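Local coordinates for protein cysteine desulfurase (Thermococcus onnurineus, PDB 5B89) that probably catalyses the pyridoxal-phosphate-dependent removal of sulfur from L-cysteine, releasing L-alanine and passing the sulfur to an acceptor, at residues A65-G70 with G287-G292; F97-F102 with I249-F254; E108-V113 with H135-P140. All coordinates share one frame; numbering follows the deposited sequence.

Contact 1 (A65-G70 with G287-G292); sequences ANVHRG and GTPNIG. With PLP (pyridoxal-5'-phosphate), chain D.
Asn66 and Thr288 meet in the cofactor pocket at the dimer interface, where this chain reaches the phosphate of a pyridoxal phosphate held mainly by the second subunit. The carboxamide of Asn66 donates through ND2 to Thr288 OG1 over 3.0 Å; at 166° the bond is nearly straight, and the acceptor lies close to the amide plane. The threonine hydroxyl in turn donates a hydrogen bond to PLP O1P, 2.7 Å from OG1. Thr288 N donates to the same phosphate oxygen at 2.9 Å, so backbone and side chain of one residue together grip O1P. With chi1 at -57°, Thr288 OG1 stands beside its backbone N, which lets both groups converge on that oxygen. The Asn66 amide is itself fixed in rotation: OD1 accepts Val67 N on an in-plane lone pair at 2.8 Å, while ND2 also donates to Ala44 O of the second subunit. The Asn66 side chain also touches the bound alanine. Gly287, with its positive phi, passes close to the phosphate, and a beta carbon there would collide with O2P.

Behind this polar row the contact turns apolar. Val67 CB is directed toward the other segment, and both its methyls make contact, tip to tip with their partners: CG1 lies 3.8 Å from Ile291 CD1, and CG2 lies 4.1 Å from Pro289 CD. Tyr82 of helix 73-93 packs on both Val67 and Pro289. At the far end a water bridges His68 NE2 and Gly287 O. Gln213, Ser233, Ser107 and His235 of the second subunit also hydrogen-bond to the cofactor. A phosphate site closed by a threonine from the partner chain fits the shared active sites of dimeric fold-type I pyridoxal phosphate enzymes, including class-V aminotransferases.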
ATOM      1  N   ALA B  65       3.590 -16.025  -5.076  1.00 12.71           N
ATOM      2  CA  ALA B  65       3.230 -16.595  -3.823  1.00 11.62           C
ATOM      3  C   ALA B  65       3.331 -15.558  -2.748  1.00 12.63           C
ATOM      4  O   ALA B  65       3.850 -14.565  -2.991  1.00 12.36           O
ATOM      5  CB  ALA B  65       4.173 -17.753  -3.492  1.00 12.59           C
ATOM      6  N   ASN B  66       2.821 -15.897  -1.583  1.00 12.63           N
ATOM      7  CA  ASN B  66       2.898 -15.079  -0.413  1.00 12.54           C
ATOM      8  C   ASN B  66       4.258 -15.373   0.267  1.00 15.13           C
ATOM      9  O   ASN B  66       4.883 -16.323  -0.036  1.00 15.40           O
ATOM     10  CB  ASN B  66       1.708 -15.254   0.536  1.00 13.23           C
ATOM     11  CG  ASN B  66       1.350 -13.964   1.241  1.00 13.73           C
ATOM     12  OD1 ASN B  66       2.224 -13.204   1.592  1.00 13.48           O
ATOM     13  ND2 ASN B  66       0.104 -13.760   1.491  1.00 13.30           N
ATOM     14  N   VAL B  67       4.668 -14.511   1.174  1.00 13.84           N
ATOM     15  CA  VAL B  67       5.954 -14.662   1.802  1.00 15.12           C
ATOM     16  C   VAL B  67       5.876 -15.326   3.141  1.00 21.80           C
ATOM     17  O   VAL B  67       5.153 -16.251   3.299  1.00 24.23           O
ATOM     18  CB  VAL B  67       6.677 -13.313   1.848  1.00 12.21           C
ATOM     19  CG1 VAL B  67       6.990 -12.879   0.453  1.00 14.19           C
ATOM     20  CG2 VAL B  67       5.842 -12.219   2.489  1.00 14.51           C
ATOM     21  N   HIS B  68       6.661 -14.888   4.081  1.00 20.47           N
ATOM     22  CA  HIS B  68       6.628 -15.475   5.418  1.00 27.57           C
ATOM     23  C   HIS B  68       7.030 -16.931   5.508  1.00 28.19           C
ATOM     24  O   HIS B  68       6.483 -17.658   6.293  1.00 30.99           O
ATOM     25  CB  HIS B  68       5.293 -15.244   6.111  1.00 32.98           C
ATOM     26  CG  HIS B  68       5.070 -13.809   6.494  1.00 41.48           C
ATOM     27  ND1 HIS B  68       5.715 -13.200   7.551  1.00 49.91           N
ATOM     28  CD2 HIS B  68       4.304 -12.854   5.924  1.00 45.29           C
ATOM     29  CE1 HIS B  68       5.336 -11.939   7.622  1.00 53.29           C
ATOM     30  NE2 HIS B  68       4.493 -11.703   6.632  1.00 48.02           N
ATOM     31  N   ARG B  69       8.009 -17.287   4.698  1.00 29.65           N
ATOM     32  CA  ARG B  69       8.608 -18.599   4.661  1.00 34.25           C
ATOM     33  C   ARG B  69       7.675 -19.797   4.703  1.00 33.46           C
ATOM     34  O   ARG B  69       7.879 -20.713   5.478  1.00 33.89           O
ATOM     35  CB  ARG B  69       9.680 -18.720   5.755  1.00 38.67           C
ATOM     36  CG  ARG B  69      10.941 -17.921   5.454  1.00 43.74           C
ATOM     37  CD  ARG B  69      11.692 -18.342   4.169  1.00 49.55           C
ATOM     38  NE  ARG B  69      12.934 -17.574   4.005  1.00 59.58           N
ATOM     39  CZ  ARG B  69      13.653 -17.504   2.892  1.00 62.51           C
ATOM     40  NH1 ARG B  69      13.246 -18.154   1.807  1.00 51.46           N
ATOM     41  NH2 ARG B  69      14.749 -16.731   2.852  1.00 57.40           N
ATOM     42  N   GLY B  70       6.672 -19.778   3.856  1.00 27.69           N
ATOM     43  CA  GLY B  70       5.788 -20.910   3.721  1.00 27.21           C
ATOM     44  C   GLY B  70       6.686 -22.033   3.237  1.00 25.63           C
ATOM     45  O   GLY B  70       7.660 -21.815   2.580  1.00 25.53           O
ATOM     46  N   GLY B 287      -0.112  -7.588   7.622  1.00 11.40           N
ATOM     47  CA  GLY B 287      -0.769  -8.206   6.464  1.00 11.39           C
ATOM     48  C   GLY B 287       0.161  -8.435   5.343  1.00 12.71           C
ATOM     49  O   GLY B 287       1.388  -8.073   5.383  1.00 14.19           O
ATOM     50  N   THR B 288      -0.287  -9.014   4.283  1.00 11.72           N
ATOM     51  CA  THR B 288       0.515  -9.298   3.157  1.00 11.32           C
ATOM     52  C   THR B 288       1.120  -8.048   2.572  1.00  9.69           C
ATOM     53  O   THR B 288       0.424  -7.131   2.198  1.00 10.62           O
ATOM     54  CB  THR B 288      -0.333  -9.967   2.037  1.00 10.05           C
ATOM     55  OG1 THR B 288      -0.953 -11.164   2.586  1.00 11.46           O
ATOM     56  CG2 THR B 288       0.415 -10.298   0.800  1.00 10.92           C
ATOM     57  N   PRO B 289       2.474  -7.939   2.512  1.00 11.62           N
ATOM     58  CA  PRO B 289       3.067  -6.789   1.879  1.00 11.53           C
ATOM     59  C   PRO B 289       2.833  -6.609   0.452  1.00 11.52           C
ATOM     60  O   PRO B 289       2.382  -7.578  -0.194  1.00 10.91           O
ATOM     61  CB  PRO B 289       4.557  -6.894   2.195  1.00 13.50           C
ATOM     62  CG  PRO B 289       4.688  -8.206   2.845  1.00 16.67           C
ATOM     63  CD  PRO B 289       3.432  -8.969   2.887  1.00 13.14           C
ATOM     64  N   ASN B 290       3.184  -5.453  -0.134  1.00 10.17           N
ATOM     65  CA  ASN B 290       3.187  -5.351  -1.544  1.00 10.18           C
ATOM     66  C   ASN B 290       4.437  -5.990  -2.109  1.00  9.63           C
ATOM     67  O   ASN B 290       5.435  -5.317  -2.441  1.00 10.24           O
ATOM     68  CB  ASN B 290       3.119  -3.920  -1.991  1.00  9.97           C
ATOM     69  CG  ASN B 290       2.943  -3.770  -3.420  1.00  9.95           C
ATOM     70  OD1 ASN B 290       2.930  -4.731  -4.172  1.00 10.66           O
ATOM     71  ND2 ASN B 290       2.806  -2.488  -3.921  1.00 11.14           N
ATOM     72  N   ILE B 291       4.381  -7.333  -2.206  1.00  9.56           N
ATOM     73  CA  ILE B 291       5.546  -8.112  -2.599  1.00  9.33           C
ATOM     74  C   ILE B 291       6.013  -7.706  -3.983  1.00  9.96           C
ATOM     75  O   ILE B 291       7.202  -7.440  -4.268  1.00  9.74           O
ATOM     76  CB  ILE B 291       5.208  -9.603  -2.553  1.00 11.26           C
ATOM     77  CG1 ILE B 291       4.798  -9.948  -1.165  1.00 11.38           C
ATOM     78  CG2 ILE B 291       6.383 -10.450  -3.064  1.00 10.89           C
ATOM     79  CD1 ILE B 291       3.966 -11.218  -1.112  1.00 12.34           C
ATOM     80  N   GLY B 292       5.114  -7.591  -4.968  1.00  9.57           N
ATOM     81  CA  GLY B 292       5.455  -7.192  -6.289  1.00  9.64           C
ATOM     82  C   GLY B 292       6.068  -5.816  -6.352  1.00  9.10           C
ATOM     83  O   GLY B 292       6.957  -5.578  -7.132  1.00 11.17           O
TER
HETATM   84  N1  PLP D 401      -8.573 -12.019   7.216  1.00 24.68           N
HETATM   85  C2  PLP D 401      -8.728 -13.171   6.591  1.00 26.06           C
HETATM   86  C2A PLP D 401     -10.006 -13.967   6.860  1.00 25.98           C
HETATM   87  C3  PLP D 401      -7.706 -13.673   5.665  1.00 30.63           C
HETATM   88  O3  PLP D 401      -7.821 -14.826   4.985  1.00 32.10           O
HETATM   89  C4  PLP D 401      -6.568 -12.765   5.432  1.00 25.63           C
HETATM   90  C4A PLP D 401      -5.431 -13.117   4.485  1.00 36.30           C
HETATM   91  C5  PLP D 401      -6.571 -11.510   6.172  1.00 24.25           C
HETATM   92  C6  PLP D 401      -7.564 -11.143   7.015  1.00 24.24           C
HETATM   93  C5A PLP D 401      -5.409 -10.574   5.928  1.00 24.15           C
HETATM   94  O4P PLP D 401      -5.274 -10.367   4.448  1.00 18.03           O
HETATM   95  P   PLP D 401      -3.992  -9.512   4.029  1.00 12.98           P
HETATM   96  O1P PLP D 401      -2.816 -10.419   4.389  1.00 17.33           O
HETATM   97  O2P PLP D 401      -3.952  -8.353   4.862  1.00 12.05           O
HETATM   98  O3P PLP D 401      -4.091  -9.355   2.595  1.00 16.45           O
HETATM   99  O   HOH W   1       3.060  -9.555   6.934  1.00 29.21           O

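Contact 2 (F97-F102 with I249-F254); sequences FEEIVF and IREEFF
Glu99 grips the 249-254 segment twice, once through its backbone and once through its carboxylate. Its carbonyl O accepts Ile249 N at 2.9 Å in a nearly straight bond. The side chain leaves beside the backbone N (chi1 -66°) and runs extended through CD, passing Ile249 O, 3.2 Å from Glu99 CG. OE1 takes Glu251 N at 2.8 Å, on the anti side of the carboxylate and 15° out of its plane, while OE2 is held by Lys96 N.

Glu251 OE2 comes within 4.6 Å of Glu99 OE1, but is paired with Lys96 NZ, which would probably ease the repulsion. The ring of Phe254 folds back over its own turn, with Glu251 CA centred above one face. Glu98 CG lies between its backbone N and carbonyl carbon (chi1 58°), which sets it at the ring edge, in plane and 4.0 Å from Phe254 CE2; beyond it the chain bends at chi2. Glu98 O comes obliquely to 3.4 Å from Phe254 CZ. Val101 CG2 rests 3.9 Å from Ile249 CD1. The Glu99-Ile249 bond lies where the 3-10 turn enters strand 100-103, which pairs antiparallel with 245-249 at the margin of the mixed seven-stranded sheet of fold-type I enzymes.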
ATOM      1  N   PHE B  97      19.203  -3.761   7.328  1.00 12.49           N
ATOM      2  CA  PHE B  97      17.976  -4.511   6.887  1.00 11.80           C
ATOM      3  C   PHE B  97      16.834  -4.282   7.792  1.00 12.41           C
ATOM      4  O   PHE B  97      15.699  -3.972   7.305  1.00 13.04           O
ATOM      5  CB  PHE B  97      18.375  -6.002   6.930  1.00 13.13           C
ATOM      6  CG  PHE B  97      17.261  -6.949   6.477  1.00 13.24           C
ATOM      7  CD1 PHE B  97      17.120  -7.251   5.141  1.00 13.46           C
ATOM      8  CD2 PHE B  97      16.426  -7.542   7.388  1.00 14.88           C
ATOM      9  CE1 PHE B  97      16.118  -8.164   4.763  1.00 14.74           C
ATOM     10  CE2 PHE B  97      15.400  -8.411   6.976  1.00 15.70           C
ATOM     11  CZ  PHE B  97      15.315  -8.707   5.676  1.00 14.40           C
ATOM     12  N   GLU B  98      16.957  -4.443   9.096  1.00 12.32           N
ATOM     13  CA  GLU B  98      15.856  -4.399   9.986  1.00 13.10           C
ATOM     14  C   GLU B  98      15.190  -3.029  10.249  1.00 11.79           C
ATOM     15  O   GLU B  98      14.176  -2.954  10.879  1.00 12.45           O
ATOM     16  CB  GLU B  98      16.214  -5.019  11.336  1.00 16.03           C
ATOM     17  CG  GLU B  98      17.350  -4.403  12.051  1.00 19.98           C
ATOM     18  CD  GLU B  98      18.648  -5.141  11.724  1.00 20.96           C
ATOM     19  OE1 GLU B  98      18.998  -5.581  10.587  1.00 18.45           O
ATOM     20  OE2 GLU B  98      19.433  -5.095  12.776  1.00 30.52           O
ATOM     21  N   GLU B  99      15.893  -2.021   9.737  1.00 10.91           N
ATOM     22  CA  GLU B  99      15.408  -0.652   9.916  1.00 10.94           C
ATOM     23  C   GLU B  99      14.480  -0.204   8.754  1.00 12.49           C
ATOM     24  O   GLU B  99      14.014   0.952   8.800  1.00 11.78           O
ATOM     25  CB  GLU B  99      16.571   0.328   9.986  1.00 12.04           C
ATOM     26  CG  GLU B  99      17.441   0.126  11.246  1.00 12.29           C
ATOM     27  CD  GLU B  99      18.777   0.891  11.260  1.00 11.28           C
ATOM     28  OE1 GLU B  99      19.085   1.480  12.408  1.00 13.32           O
ATOM     29  OE2 GLU B  99      19.444   0.994  10.213  1.00 11.86           O
ATOM     30  N   ILE B 100      14.292  -1.073   7.765  1.00 10.33           N
ATOM     31  CA  ILE B 100      13.440  -0.750   6.585  1.00 10.13           C
ATOM     32  C   ILE B 100      12.059  -1.334   6.701  1.00 10.28           C
ATOM     33  O   ILE B 100      11.960  -2.572   6.874  1.00 11.41           O
ATOM     34  CB  ILE B 100      14.089  -1.177   5.297  1.00 10.01           C
ATOM     35  CG1 ILE B 100      15.491  -0.538   5.062  1.00 10.82           C
ATOM     36  CG2 ILE B 100      13.177  -1.008   4.104  1.00 10.34           C
ATOM     37  CD1 ILE B 100      15.385   0.953   5.021  1.00 11.54           C
ATOM     38  N   VAL B 101      11.030  -0.481   6.666  1.00  9.53           N
ATOM     39  CA  VAL B 101       9.616  -0.925   6.680  1.00 10.20           C
ATOM     40  C   VAL B 101       9.011  -0.506   5.339  1.00 10.19           C
ATOM     41  O   VAL B 101       9.145   0.636   4.894  1.00 10.33           O
ATOM     42  CB  VAL B 101       8.873  -0.281   7.817  1.00 10.91           C
ATOM     43  CG1 VAL B 101       7.348  -0.530   7.869  1.00 12.51           C
ATOM     44  CG2 VAL B 101       9.468  -0.694   9.203  1.00 14.75           C
ATOM     45  N   PHE B 102       8.266  -1.404   4.692  1.00  9.81           N
ATOM     46  CA  PHE B 102       7.530  -1.052   3.508  1.00  9.92           C
ATOM     47  C   PHE B 102       6.141  -0.578   3.855  1.00 10.00           C
ATOM     48  O   PHE B 102       5.402  -1.144   4.656  1.00 10.98           O
ATOM     49  CB  PHE B 102       7.481  -2.229   2.533  1.00  9.99           C
ATOM     50  CG  PHE B 102       8.805  -2.567   1.918  1.00  9.42           C
ATOM     51  CD1 PHE B 102       9.407  -1.636   1.089  1.00 10.81           C
ATOM     52  CD2 PHE B 102       9.447  -3.790   2.101  1.00 10.45           C
ATOM     53  CE1 PHE B 102      10.630  -1.897   0.498  1.00 11.29           C
ATOM     54  CE2 PHE B 102      10.652  -4.050   1.467  1.00 11.89           C
ATOM     55  CZ  PHE B 102      11.225  -3.158   0.633  1.00 11.68           C
ATOM     56  N   ILE B 249      13.332   3.408  10.113  1.00  9.44           N
ATOM     57  CA  ILE B 249      13.278   3.575  11.584  1.00 10.22           C
ATOM     58  C   ILE B 249      14.588   3.195  12.161  1.00 10.93           C
ATOM     59  O   ILE B 249      15.018   2.035  12.132  1.00 10.52           O
ATOM     60  CB  ILE B 249      12.208   2.697  12.205  1.00 10.65           C
ATOM     61  CG1 ILE B 249      10.811   2.936  11.590  1.00 11.67           C
ATOM     62  CG2 ILE B 249      12.205   2.838  13.714  1.00 11.50           C
ATOM     63  CD1 ILE B 249       9.768   1.943  12.006  1.00 14.18           C
ATOM     64  N   ARG B 250      15.350   4.194  12.654  1.00 10.92           N
ATOM     65  CA  ARG B 250      16.642   3.828  13.271  1.00 12.99           C
ATOM     66  C   ARG B 250      16.444   2.956  14.538  1.00 11.18           C
ATOM     67  O   ARG B 250      15.522   3.122  15.295  1.00 11.06           O
ATOM     68  CB  ARG B 250      17.302   5.181  13.647  1.00 13.96           C
ATOM     69  CG  ARG B 250      18.736   5.027  14.157  1.00 16.64           C
ATOM     70  CD  ARG B 250      19.625   6.235  14.054  1.00 20.40           C
ATOM     71  NE  ARG B 250      19.186   7.052  15.061  1.00 22.03           N
ATOM     72  CZ  ARG B 250      19.757   7.147  16.288  1.00 34.64           C
ATOM     73  NH1 ARG B 250      20.725   6.292  16.684  1.00 34.20           N
ATOM     74  NH2 ARG B 250      19.299   8.087  17.150  1.00 36.21           N
ATOM     75  N   GLU B 251      17.358   1.989  14.606  1.00 11.95           N
ATOM     76  CA  GLU B 251      17.205   0.935  15.595  1.00 13.67           C
ATOM     77  C   GLU B 251      17.071   1.377  17.034  1.00 14.53           C
ATOM     78  O   GLU B 251      16.414   0.745  17.851  1.00 14.99           O
ATOM     79  CB  GLU B 251      18.325  -0.104  15.439  1.00 18.12           C
ATOM     80  CG  GLU B 251      19.694   0.337  15.746  1.00 19.60           C
ATOM     81  CD  GLU B 251      20.776  -0.752  15.559  1.00 26.03           C
ATOM     82  OE1 GLU B 251      20.425  -1.933  15.482  1.00 29.34           O
ATOM     83  OE2 GLU B 251      21.932  -0.353  15.455  1.00 36.77           O
ATOM     84  N   GLU B 252      17.695   2.529  17.348  1.00 14.89           N
ATOM     85  CA  GLU B 252      17.484   3.048  18.625  1.00 17.10           C
ATOM     86  C   GLU B 252      16.071   3.352  19.035  1.00 16.90           C
ATOM     87  O   GLU B 252      15.728   3.461  20.236  1.00 19.56           O
ATOM     88  CB  GLU B 252      18.408   4.213  18.873  1.00 26.60           C
ATOM     89  CG  GLU B 252      17.819   5.564  18.832  1.00 36.69           C
ATOM     90  CD  GLU B 252      18.672   6.569  19.637  1.00 53.66           C
ATOM     91  OE1 GLU B 252      18.120   7.380  20.449  1.00 67.08           O
ATOM     92  OE2 GLU B 252      19.917   6.552  19.446  1.00 61.35           O
ATOM     93  N   PHE B 253      15.093   3.478  18.081  1.00 13.65           N
ATOM     94  CA  PHE B 253      13.716   3.644  18.353  1.00 14.36           C
ATOM     95  C   PHE B 253      12.858   2.419  18.338  1.00 14.22           C
ATOM     96  O   PHE B 253      11.662   2.533  18.572  1.00 16.07           O
ATOM     97  CB  PHE B 253      13.139   4.684  17.312  1.00 15.19           C
ATOM     98  CG  PHE B 253      13.770   6.027  17.507  1.00 14.54           C
ATOM     99  CD1 PHE B 253      13.231   6.956  18.414  1.00 16.67           C
ATOM    100  CD2 PHE B 253      14.952   6.305  16.866  1.00 16.32           C
ATOM    101  CE1 PHE B 253      13.895   8.183  18.612  1.00 18.92           C
ATOM    102  CE2 PHE B 253      15.583   7.501  17.112  1.00 19.00           C
ATOM    103  CZ  PHE B 253      15.052   8.398  17.961  1.00 18.24           C
ATOM    104  N   PHE B 254      13.463   1.230  18.195  1.00 15.28           N
ATOM    105  CA  PHE B 254      12.602   0.004  18.208  1.00 14.81           C
ATOM    106  C   PHE B 254      11.863  -0.155  19.543  1.00 19.77           C
ATOM    107  O   PHE B 254      10.802  -0.723  19.527  1.00 23.53           O
ATOM    108  CB  PHE B 254      13.444  -1.192  17.904  1.00 14.65           C
ATOM    109  CG  PHE B 254      14.019  -1.275  16.525  1.00 13.55           C
ATOM    110  CD1 PHE B 254      13.596  -0.453  15.425  1.00 14.65           C
ATOM    111  CD2 PHE B 254      14.981  -2.219  16.181  1.00 14.71           C
ATOM    112  CE1 PHE B 254      14.100  -0.691  14.168  1.00 13.99           C
ATOM    113  CE2 PHE B 254      15.493  -2.402  14.928  1.00 14.26           C
ATOM    114  CZ  PHE B 254      15.013  -1.605  13.886  1.00 13.48           C
TER

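Contact 3 (E108-V113 with H135-P140); sequences ESLNLV and HSDLLP
Leu110 and Asn111, on successive positions of helix 106-117, each press on a different part of the 135-140 segment. Leu110 CD1 lies 3.6 Å from Ser136 O and 3.8 Å from Asp137 CB, the leucine and aspartate side chains crossing at about a right angle. Ser136 O is buried here without a polar partner. Beside it, Pro140 CG sits over the plane of the Asn111 amide, 3.8 Å from each of CG, OD1 and ND2.

Pro140 belongs to the first turn of helix 139-148, which leads from strand 126-129 to the neighbouring parallel strand 151-154, a beta-alpha-beta crossover of the large domain. Further out, the Asn111 amide is positioned by ND2, which donates to Ser107 O and to Ile262 O of the second subunit. An alanine in place of Asn111 would probably leave both carbonyls without this donor and open a gap against Pro140 CG. Asp137 OD1 is held by Trp141 NE1, and Leu110 also rests on Val208 and Ala231 of the sheet. Ser136 OG is hydrogen-bonded to Ser107 OG and to Gly264 N of the second subunit; Ser107, in turn, binds the pyridoxal phosphate.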
ATOM      1  N   GLU B 108       1.895   7.618   3.828  1.00 10.86           N
ATOM      2  CA  GLU B 108       1.668   6.576   4.839  1.00 10.35           C
ATOM      3  C   GLU B 108       2.862   6.590   5.824  1.00 10.92           C
ATOM      4  O   GLU B 108       2.658   6.628   7.049  1.00 10.28           O
ATOM      5  CB  GLU B 108       1.437   5.198   4.269  1.00 11.33           C
ATOM      6  CG  GLU B 108       1.205   4.142   5.334  1.00 11.99           C
ATOM      7  CD  GLU B 108       1.162   2.704   4.770  1.00 14.14           C
ATOM      8  OE1 GLU B 108       0.750   2.520   3.628  1.00 15.66           O
ATOM      9  OE2 GLU B 108       1.337   1.763   5.567  1.00 18.53           O
ATOM     10  N   SER B 109       4.105   6.560   5.299  1.00  9.44           N
ATOM     11  CA  SER B 109       5.255   6.543   6.185  1.00 10.04           C
ATOM     12  C   SER B 109       5.285   7.690   7.192  1.00 10.26           C
ATOM     13  O   SER B 109       5.476   7.437   8.419  1.00 10.25           O
ATOM     14  CB  SER B 109       6.512   6.640   5.366  1.00 11.04           C
ATOM     15  OG  SER B 109       6.690   5.519   4.514  1.00 10.39           O
ATOM     16  N   LEU B 110       4.988   8.911   6.756  1.00 10.76           N
ATOM     17  CA  LEU B 110       5.028  10.050   7.696  1.00 11.14           C
ATOM     18  C   LEU B 110       3.878  10.025   8.685  1.00 11.11           C
ATOM     19  O   LEU B 110       4.079  10.298   9.858  1.00 11.82           O
ATOM     20  CB  LEU B 110       5.004  11.377   6.917  1.00 10.97           C
ATOM     21  CG  LEU B 110       6.252  11.630   6.071  1.00 12.33           C
ATOM     22  CD1 LEU B 110       6.049  12.770   5.074  1.00 12.79           C
ATOM     23  CD2 LEU B 110       7.528  11.882   6.887  1.00 14.46           C
ATOM     24  N   ASN B 111       2.720   9.585   8.249  1.00 11.28           N
ATOM     25  CA  ASN B 111       1.592   9.400   9.184  1.00 11.20           C
ATOM     26  C   ASN B 111       1.973   8.348  10.214  1.00 12.78           C
ATOM     27  O   ASN B 111       1.639   8.495  11.382  1.00 13.00           O
ATOM     28  CB  ASN B 111       0.324   8.950   8.467  1.00 12.40           C
ATOM     29  CG  ASN B 111      -0.474  10.134   7.950  1.00 15.61           C
ATOM     30  OD1 ASN B 111      -1.399  10.657   8.616  1.00 14.43           O
ATOM     31  ND2 ASN B 111      -0.176  10.575   6.728  1.00 13.84           N
ATOM     32  N   LEU B 112       2.620   7.240   9.800  1.00 11.46           N
ATOM     33  CA  LEU B 112       3.032   6.197  10.764  1.00 11.90           C
ATOM     34  C   LEU B 112       3.990   6.750  11.786  1.00 12.00           C
ATOM     35  O   LEU B 112       3.916   6.327  12.960  1.00 12.55           O
ATOM     36  CB  LEU B 112       3.614   4.982  10.058  1.00 12.18           C
ATOM     37  CG  LEU B 112       2.653   4.197   9.183  1.00 14.36           C
ATOM     38  CD1 LEU B 112       3.497   3.088   8.560  1.00 15.41           C
ATOM     39  CD2 LEU B 112       1.458   3.702   9.953  1.00 16.80           C
ATOM     40  N   VAL B 113       4.886   7.616  11.398  1.00 10.26           N
ATOM     41  CA  VAL B 113       5.792   8.231  12.378  1.00 11.58           C
ATOM     42  C   VAL B 113       4.987   8.982  13.417  1.00 12.61           C
ATOM     43  O   VAL B 113       5.268   8.797  14.639  1.00 12.99           O
ATOM     44  CB  VAL B 113       6.870   9.123  11.739  1.00 11.69           C
ATOM     45  CG1 VAL B 113       7.782   9.833  12.789  1.00 12.50           C
ATOM     46  CG2 VAL B 113       7.709   8.360  10.744  1.00 11.92           C
ATOM     47  N   HIS B 135       1.807  18.778   2.072  1.00 14.41           N
ATOM     48  CA  HIS B 135       0.751  18.515   3.051  1.00 14.76           C
ATOM     49  C   HIS B 135       1.003  17.217   3.814  1.00 13.88           C
ATOM     50  O   HIS B 135       0.590  17.107   5.011  1.00 15.86           O
ATOM     51  CB  HIS B 135      -0.588  18.501   2.413  1.00 15.91           C
ATOM     52  CG  HIS B 135      -0.952  19.828   1.775  1.00 15.64           C
ATOM     53  ND1 HIS B 135      -1.805  19.928   0.697  1.00 17.24           N
ATOM     54  CD2 HIS B 135      -0.482  21.063   2.022  1.00 15.45           C
ATOM     55  CE1 HIS B 135      -1.902  21.221   0.345  1.00 16.78           C
ATOM     56  NE2 HIS B 135      -1.065  21.916   1.085  1.00 16.79           N
ATOM     57  N   SER B 136       1.622  16.215   3.217  1.00 14.57           N
ATOM     58  CA  SER B 136       1.851  14.959   3.925  1.00 14.05           C
ATOM     59  C   SER B 136       2.887  15.058   5.028  1.00 14.65           C
ATOM     60  O   SER B 136       2.905  14.263   5.880  1.00 15.72           O
ATOM     61  CB  SER B 136       2.220  13.844   2.977  1.00 15.56           C
ATOM     62  OG  SER B 136       1.138  13.492   2.193  1.00 15.82           O
ATOM     63  N   ASP B 137       3.717  16.073   4.977  1.00 14.01           N
ATOM     64  CA  ASP B 137       4.688  16.325   6.046  1.00 14.50           C
ATOM     65  C   ASP B 137       4.261  17.525   6.898  1.00 15.20           C
ATOM     66  O   ASP B 137       5.078  18.085   7.533  1.00 17.65           O
ATOM     67  CB  ASP B 137       6.127  16.507   5.556  1.00 17.35           C
ATOM     68  CG  ASP B 137       7.175  16.310   6.696  1.00 18.00           C
ATOM     69  OD1 ASP B 137       6.878  15.563   7.599  1.00 18.27           O
ATOM     70  OD2 ASP B 137       8.233  16.915   6.642  1.00 20.04           O
ATOM     71  N   LEU B 138       2.994  17.870   6.856  1.00 15.77           N
ATOM     72  CA  LEU B 138       2.470  18.971   7.643  1.00 15.79           C
ATOM     73  C   LEU B 138       1.266  18.544   8.455  1.00 16.30           C
ATOM     74  O   LEU B 138       1.288  18.648   9.634  1.00 16.77           O
ATOM     75  CB  LEU B 138       2.127  20.133   6.736  1.00 16.99           C
ATOM     76  CG  LEU B 138       1.486  21.306   7.432  1.00 19.40           C
ATOM     77  CD1 LEU B 138       2.381  21.763   8.540  1.00 20.78           C
ATOM     78  CD2 LEU B 138       1.225  22.433   6.472  1.00 21.54           C
ATOM     79  N   LEU B 139       0.254  18.032   7.797  1.00 14.22           N
ATOM     80  CA  LEU B 139      -0.966  17.646   8.446  1.00 14.54           C
ATOM     81  C   LEU B 139      -0.794  16.688   9.594  1.00 15.57           C
ATOM     82  O   LEU B 139      -1.440  16.863  10.622  1.00 16.01           O
ATOM     83  CB  LEU B 139      -1.989  17.113   7.424  1.00 18.34           C
ATOM     84  CG  LEU B 139      -2.948  18.112   6.827  1.00 18.32           C
ATOM     85  CD1 LEU B 139      -2.223  19.223   6.121  1.00 19.87           C
ATOM     86  CD2 LEU B 139      -3.925  17.396   5.913  1.00 19.14           C
ATOM     87  N   PRO B 140       0.016  15.605   9.465  1.00 13.99           N
ATOM     88  CA  PRO B 140       0.136  14.767  10.636  1.00 15.24           C
ATOM     89  C   PRO B 140       0.654  15.503  11.860  1.00 15.21           C
ATOM     90  O   PRO B 140       0.248  15.129  12.996  1.00 16.03           O
ATOM     91  CB  PRO B 140       1.072  13.615  10.160  1.00 15.11           C
ATOM     92  CG  PRO B 140       0.897  13.626   8.660  1.00 15.16           C
ATOM     93  CD  PRO B 140       0.763  15.088   8.312  1.00 14.29           C
TER

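Overall arrangement
Contact 1 has its centre 25 Å from the chain's centre yet is buried, because the second subunit closes over it; contact 3, at 12 Å, is buried inside the domain and also touches that subunit. Contact 2 is partly exposed and meets no other chain. Depth in the chain and burial thus need not coincide in a dimer. Chemistry follows place: a chain of hydrogen bonds leading to the phosphate in contact 1, backbone pairing and acids at a sheet margin in contact 2, mainly van der Waals packing in contact 3. Strand 100-103 of contact 2 runs on to helix 106-117 of contact 3; the centres of the two contacts lie about 17 Å apart. Contact 3 nests within the loop closed by contact 2, and both lie within that closed by contact 1.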